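Local coordinates for hypothetical protein (Parabacteroides merdae, PDB 4OO3), which is a putative oxidoreductase that probably binds a nicotinamide dinucleotide on its Rossmann domain, its substrate not established, at residues A168-L174 against M321-A326; E341-A346 against G381-V385. All coordinates share one frame; numbering follows the deposited sequence.

Contact 1: A168-L174 against M321-A326; sequences AVYGEQL and MKGSKA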
loop_
_atom_site.group_PDB
_atom_site.type_symbol
_atom_site.label_atom_id
_atom_site.label_comp_id
_atom_site.label_asym_id
_atom_site.label_seq_id
_atom_site.Cartn_x
_atom_site.Cartn_y
_atom_site.Cartn_z
ATOM N N ALA A 168 17.745 16.279 -17.889
ATOM C CA ALA A 168 17.254 17.095 -18.994
ATOM C C ALA A 168 15.765 17.405 -18.854
ATOM O O ALA A 168 15.304 18.477 -19.248
ATOM C CB ALA A 168 17.527 16.396 -20.316
ATOM N N VAL A 169 15.018 16.464 -18.286
ATOM C CA VAL A 169 13.579 16.630 -18.089
ATOM C C VAL A 169 13.246 17.317 -16.756
ATOM O O VAL A 169 12.561 18.333 -16.737
ATOM C CB VAL A 169 12.868 15.259 -18.154
ATOM C CG1 VAL A 169 11.372 15.413 -17.953
ATOM C CG2 VAL A 169 13.161 14.578 -19.482
ATOM N N TYR A 170 13.747 16.759 -15.654
ATOM C CA TYR A 170 13.335 17.153 -14.293
ATOM C C TYR A 170 14.234 18.213 -13.655
ATOM O O TYR A 170 13.767 19.070 -12.889
ATOM C CB TYR A 170 13.351 15.914 -13.398
ATOM C CG TYR A 170 12.678 16.050 -12.042
ATOM C CD1 TYR A 170 11.361 16.467 -11.935
ATOM C CD2 TYR A 170 13.342 15.684 -10.877
ATOM C CE1 TYR A 170 10.735 16.558 -10.704
ATOM C CE2 TYR A 170 12.724 15.762 -9.643
ATOM C CZ TYR A 170 11.419 16.204 -9.562
ATOM O OH TYR A 170 10.798 16.287 -8.340
ATOM N N GLY A 171 15.523 18.141 -13.969
ATOM C CA GLY A 171 16.523 18.942 -13.296
ATOM C C GLY A 171 16.909 18.248 -12.012
ATOM O O GLY A 171 16.923 17.024 -11.942
ATOM N N GLU A 172 17.217 19.036 -10.992
ATOM C CA GLU A 172 17.594 18.520 -9.684
ATOM C C GLU A 172 16.331 18.494 -8.834
ATOM O O GLU A 172 15.397 19.254 -9.095
ATOM C CB GLU A 172 18.645 19.448 -9.073
ATOM C CG GLU A 172 19.426 18.896 -7.893
ATOM C CD GLU A 172 20.335 19.951 -7.269
ATOM O OE1 GLU A 172 21.114 20.595 -8.009
ATOM O OE2 GLU A 172 20.270 20.145 -6.038
ATOM N N GLN A 173 16.295 17.624 -7.830
ATOM C CA GLN A 173 15.163 17.574 -6.902
ATOM C C GLN A 173 15.215 18.780 -5.957
ATOM O O GLN A 173 16.196 18.975 -5.235
ATOM C CB GLN A 173 15.172 16.265 -6.094
ATOM C CG GLN A 173 14.138 16.186 -4.971
ATOM C CD GLN A 173 12.708 16.225 -5.476
ATOM O OE1 GLN A 173 12.314 15.392 -6.286
ATOM N NE2 GLN A 173 11.917 17.190 -4.990
ATOM N N LEU A 174 14.160 19.585 -5.957
ATOM C CA LEU A 174 14.112 20.725 -5.056
ATOM C C LEU A 174 13.794 20.255 -3.647
ATOM O O LEU A 174 13.208 19.188 -3.459
ATOM C CB LEU A 174 13.092 21.751 -5.545
ATOM C CG LEU A 174 13.378 22.313 -6.939
ATOM C CD1 LEU A 174 12.379 23.396 -7.302
ATOM C CD2 LEU A 174 14.795 22.851 -7.021
HETATM N N MSE A 321 5.799 16.544 -7.771
HETATM C CA MSE A 321 7.190 16.455 -7.325
HETATM C C MSE A 321 7.937 17.487 -8.123
HETATM O O MSE A 321 7.935 17.469 -9.353
HETATM C CB MSE A 321 7.776 15.043 -7.360
HETATM C CG MSE A 321 7.615 14.261 -8.649
HETATM SE SE MSE A 321 8.365 12.448 -8.367
HETATM C CE MSE A 321 10.268 12.922 -8.267
ATOM N N LYS A 322 8.564 18.415 -7.404
ATOM C CA LYS A 322 9.096 19.629 -7.999
ATOM C C LYS A 322 10.585 19.500 -8.242
ATOM O O LYS A 322 11.355 19.287 -7.312
ATOM C CB LYS A 322 8.794 20.832 -7.097
ATOM C CG LYS A 322 7.301 21.066 -6.908
ATOM C CD LYS A 322 6.974 22.499 -6.532
ATOM C CE LYS A 322 7.487 22.822 -5.143
ATOM N NZ LYS A 322 6.698 23.896 -4.475
ATOM N N GLY A 323 10.973 19.596 -9.511
ATOM C CA GLY A 323 12.381 19.585 -9.905
ATOM C C GLY A 323 12.788 20.976 -10.337
ATOM O O GLY A 323 11.931 21.809 -10.631
ATOM N N SER A 324 14.093 21.230 -10.380
ATOM C CA SER A 324 14.617 22.552 -10.751
ATOM C C SER A 324 14.224 22.979 -12.175
ATOM O O SER A 324 14.161 24.174 -12.469
ATOM C CB SER A 324 16.139 22.608 -10.567
ATOM O OG SER A 324 16.795 21.698 -11.431
ATOM N N LYS A 325 13.949 22.009 -13.049
ATOM C CA LYS A 325 13.483 22.306 -14.410
ATOM C C LYS A 325 11.977 22.165 -14.581
ATOM O O LYS A 325 11.368 22.909 -15.350
ATOM C CB LYS A 325 14.170 21.402 -15.427
ATOM C CG LYS A 325 15.652 21.670 -15.605
ATOM C CD LYS A 325 16.176 20.917 -16.817
ATOM C CE LYS A 325 17.690 20.832 -16.822
ATOM N NZ LYS A 325 18.308 22.167 -17.019
ATOM N N ALA A 326 11.372 21.209 -13.881
ATOM C CA ALA A 326 9.967 20.900 -14.111
ATOM C C ALA A 326 9.290 20.227 -12.933
ATOM O O ALA A 326 9.933 19.517 -12.160
ATOM C CB ALA A 326 9.833 20.021 -15.347
#
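The hairpin turn between strands 316-322 and 326-332 of the C-terminal domain's mixed sheet packs against the chain leaving helix 167-170, with Tyr170 lying over Gly323. The CA of Gly323 sits over one face of the phenol ring in a CH-pi contact, 3.6 Å from the Tyr170 ring centroid. With CG anti to the backbone N (chi1 -167°), the ring of Tyr170 swings back over the turn although its CB sets off away from it. The side chains of Tyr170 and Met321 (a selenomethionine) cross at about a right angle, with Met321 CE 3.4 Å from Tyr170 OH. That hydroxyl donates to Gln173 OE1 from above the amide carbonyl plane, while NE2 of the same amide bonds Leu174 O, so both ends of the Gln173 amide are fixed. A phenylalanine in place of Tyr170 would probably leave Gln173 OE1 without this donor and the amide freer to turn. The carbonyl of Tyr170 takes Lys325 N at 2.9 Å and, weakly, Ala326 N. Gly171, at positive phi, passes so close to Ser324 that a side chain there would clash. Gln173 and Gly323 form a single bridge, flanked by Leu174 N to Lys322 O and by Ser324 N to Glu172 O. Ser324 answers with its side chain: OG accepts Glu172 N at 2.7 Å in a nearly straight bond, 168° at the hydrogen.

Contact 2: E341-A346 against G381-V385; sequences ELFVEA and GVWQV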
loop_
_atom_site.group_PDB
_atom_site.type_symbol
_atom_site.label_atom_id
_atom_site.label_comp_id
_atom_site.label_asym_id
_atom_site.label_seq_id
_atom_site.Cartn_x
_atom_site.Cartn_y
_atom_site.Cartn_z
ATOM N N GLU A 341 -3.410 10.420 -14.668
ATOM C CA GLU A 341 -2.705 10.920 -15.837
ATOM C C GLU A 341 -1.517 11.735 -15.362
ATOM O O GLU A 341 -1.620 12.472 -14.380
ATOM C CB GLU A 341 -3.610 11.805 -16.705
ATOM C CG GLU A 341 -4.838 11.116 -17.293
ATOM C CD GLU A 341 -4.516 9.973 -18.249
ATOM O OE1 GLU A 341 -3.361 9.872 -18.718
ATOM O OE2 GLU A 341 -5.428 9.164 -18.534
ATOM N N LEU A 342 -0.400 11.601 -16.073
ATOM C CA LEU A 342 0.863 12.241 -15.710
ATOM C C LEU A 342 1.135 13.446 -16.611
ATOM O O LEU A 342 0.902 13.387 -17.819
ATOM C CB LEU A 342 2.005 11.220 -15.824
ATOM C CG LEU A 342 3.450 11.668 -15.565
ATOM C CD1 LEU A 342 3.644 12.284 -14.186
ATOM C CD2 LEU A 342 4.375 10.473 -15.756
ATOM N N PHE A 343 1.621 14.536 -16.012
ATOM C CA PHE A 343 1.983 15.747 -16.748
ATOM C C PHE A 343 3.393 16.235 -16.407
ATOM O O PHE A 343 3.856 16.088 -15.279
ATOM C CB PHE A 343 0.973 16.864 -16.457
ATOM C CG PHE A 343 -0.430 16.547 -16.897
ATOM C CD1 PHE A 343 -1.265 15.787 -16.099
ATOM C CD2 PHE A 343 -0.914 17.015 -18.113
ATOM C CE1 PHE A 343 -2.553 15.486 -16.503
ATOM C CE2 PHE A 343 -2.207 16.723 -18.522
ATOM C CZ PHE A 343 -3.028 15.960 -17.715
ATOM N N VAL A 344 4.062 16.814 -17.404
ATOM C CA VAL A 344 5.339 17.502 -17.229
ATOM C C VAL A 344 5.095 18.998 -17.390
ATOM O O VAL A 344 4.619 19.442 -18.432
ATOM C CB VAL A 344 6.366 17.067 -18.297
ATOM C CG1 VAL A 344 7.660 17.871 -18.167
ATOM C CG2 VAL A 344 6.635 15.572 -18.203
ATOM N N GLU A 345 5.423 19.771 -16.361
ATOM C CA GLU A 345 5.169 21.206 -16.362
ATOM C C GLU A 345 6.469 21.951 -16.126
ATOM O O GLU A 345 7.060 21.848 -15.054
ATOM C CB GLU A 345 4.146 21.559 -15.281
ATOM C CG GLU A 345 2.951 20.619 -15.259
ATOM C CD GLU A 345 1.748 21.178 -14.513
ATOM O OE1 GLU A 345 1.908 22.149 -13.741
ATOM O OE2 GLU A 345 0.642 20.641 -14.705
ATOM N N ALA A 346 6.929 22.689 -17.129
ATOM C CA ALA A 346 8.178 23.421 -16.993
ATOM C C ALA A 346 8.022 24.504 -15.944
ATOM O O ALA A 346 6.933 25.058 -15.770
ATOM C CB ALA A 346 8.597 24.026 -18.320
ATOM N N GLY A 381 4.454 25.011 -22.009
ATOM C CA GLY A 381 5.161 24.581 -20.810
ATOM C C GLY A 381 4.497 23.432 -20.063
ATOM O O GLY A 381 4.904 23.118 -18.944
ATOM N N VAL A 382 3.485 22.804 -20.674
ATOM C CA VAL A 382 2.751 21.690 -20.055
ATOM C C VAL A 382 2.488 20.552 -21.053
ATOM O O VAL A 382 1.752 20.731 -22.028
ATOM C CB VAL A 382 1.403 22.150 -19.467
ATOM C CG1 VAL A 382 0.743 21.005 -18.703
ATOM C CG2 VAL A 382 1.596 23.359 -18.558
ATOM N N TRP A 383 3.082 19.385 -20.788
ATOM C CA TRP A 383 2.933 18.195 -21.632
ATOM C C TRP A 383 2.312 17.038 -20.863
ATOM O O TRP A 383 2.777 16.692 -19.776
ATOM C CB TRP A 383 4.292 17.733 -22.156
ATOM C CG TRP A 383 4.917 18.664 -23.145
ATOM C CD1 TRP A 383 4.869 18.568 -24.504
ATOM C CD2 TRP A 383 5.687 19.830 -22.851
ATOM N NE1 TRP A 383 5.560 19.605 -25.076
ATOM C CE2 TRP A 383 6.072 20.397 -24.083
ATOM C CE3 TRP A 383 6.090 20.455 -21.663
ATOM C CZ2 TRP A 383 6.845 21.559 -24.164
ATOM C CZ3 TRP A 383 6.860 21.617 -21.746
ATOM C CH2 TRP A 383 7.227 22.153 -22.989
ATOM N N GLN A 384 1.271 16.435 -21.429
ATOM C CA GLN A 384 0.725 15.200 -20.888
ATOM C C GLN A 384 1.504 14.004 -21.432
ATOM O O GLN A 384 1.823 13.960 -22.616
ATOM C CB GLN A 384 -0.746 15.046 -21.258
ATOM C CG GLN A 384 -1.349 13.742 -20.753
ATOM C CD GLN A 384 -2.862 13.751 -20.718
ATOM O OE1 GLN A 384 -3.502 14.775 -20.965
ATOM N NE2 GLN A 384 -3.448 12.601 -20.405
ATOM N N VAL A 385 1.779 13.034 -20.565
ATOM C CA VAL A 385 2.417 11.788 -20.971
ATOM C C VAL A 385 1.352 10.805 -21.433
ATOM O O VAL A 385 0.648 10.219 -20.625
ATOM C CB VAL A 385 3.241 11.157 -19.831
ATOM C CG1 VAL A 385 3.919 9.869 -20.298
ATOM C CG2 VAL A 385 4.284 12.141 -19.316
HETATM O O HOH W 1 -0.714 10.252 -18.283
#
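Val344 and Trp383 form the hydrogen-bonded pair at the middle of two antiparallel strands, 341-346 and 382-386. Their backbones are joined both ways, Val344 N to Trp383 O at 2.7 Å and Trp383 N to Val344 O at 2.8 Å, each 172° at the hydrogen. Val385 N to Leu342 O and Ala346 N to Gly381 O continue the ladder on either side of this pair.

The tightly packed face carries Leu342, Val344, Trp383 and Val385. Leu342 and Val385 lie side by side, pointing the same way, with CG of Leu342 3.9 Å from CG2 of Val385. The indole of Trp383 turns its edge to the strand, Val344 O lying in the ring plane 3.7 Å from Trp383 CE3. Helices 155-164 and 352-369 cover this face, Leu163 meeting Leu342 and Val344, and Leu359 meeting Trp383.

The other face, with Phe343, Glu345, Val382 and Gln384, is partly exposed and more polar. Gln384, extended with CG anti to the backbone N (chi1 178°), passes obliquely along the CD2-CE2-CZ side of the Phe343 ring, with CG in an off-centre CH-pi contact and the amide and ring planes 51° apart; its OE1 comes 3.4 Å from Phe343 CE2. Its NE2 reaches Glu341 OE1 only by a weak, bent bond of 3.2 Å. A water bonded to Glu341 OE1, Leu342 N and Val385 O joins the strands at this end. Arg331, on the adjoining strand, makes a salt bridge with Glu345 OE2 and a cation-pi contact with Phe343, while Glu345 CG runs alongside Val382 CG1.

Together the strands form an antiparallel pair of a mixed sheet with helices on one face, consistent with the alpha/beta C-terminal domain that follows the Rossmann domain in oxidoreductases of this kind.

In the fold
From the N terminus the chain first builds the parallel Rossmann sheet, then runs through helices 155-164 and 167-170 to the mixed sheet. Contact 1 closes a long loop: after segment 168-174 come 146 residues, including strands 183-190, 243-255, 282-294 and 297-306, before 321-326 returns. Contact 2 opens later and closes a shorter loop containing helix 352-369 and strand 374-379, so the two follow in series and neither encloses the other. They meet through strand 326-332, which lies beside 341-346: Ala326 CB packs 3.3 Å from Glu345 O. Helix 352-369 bridges them too, Tyr355 touching both Ala326 and Val344. Contact 1 thus fastens the chain after helix 167-170 to a sheet that contact 2 extends.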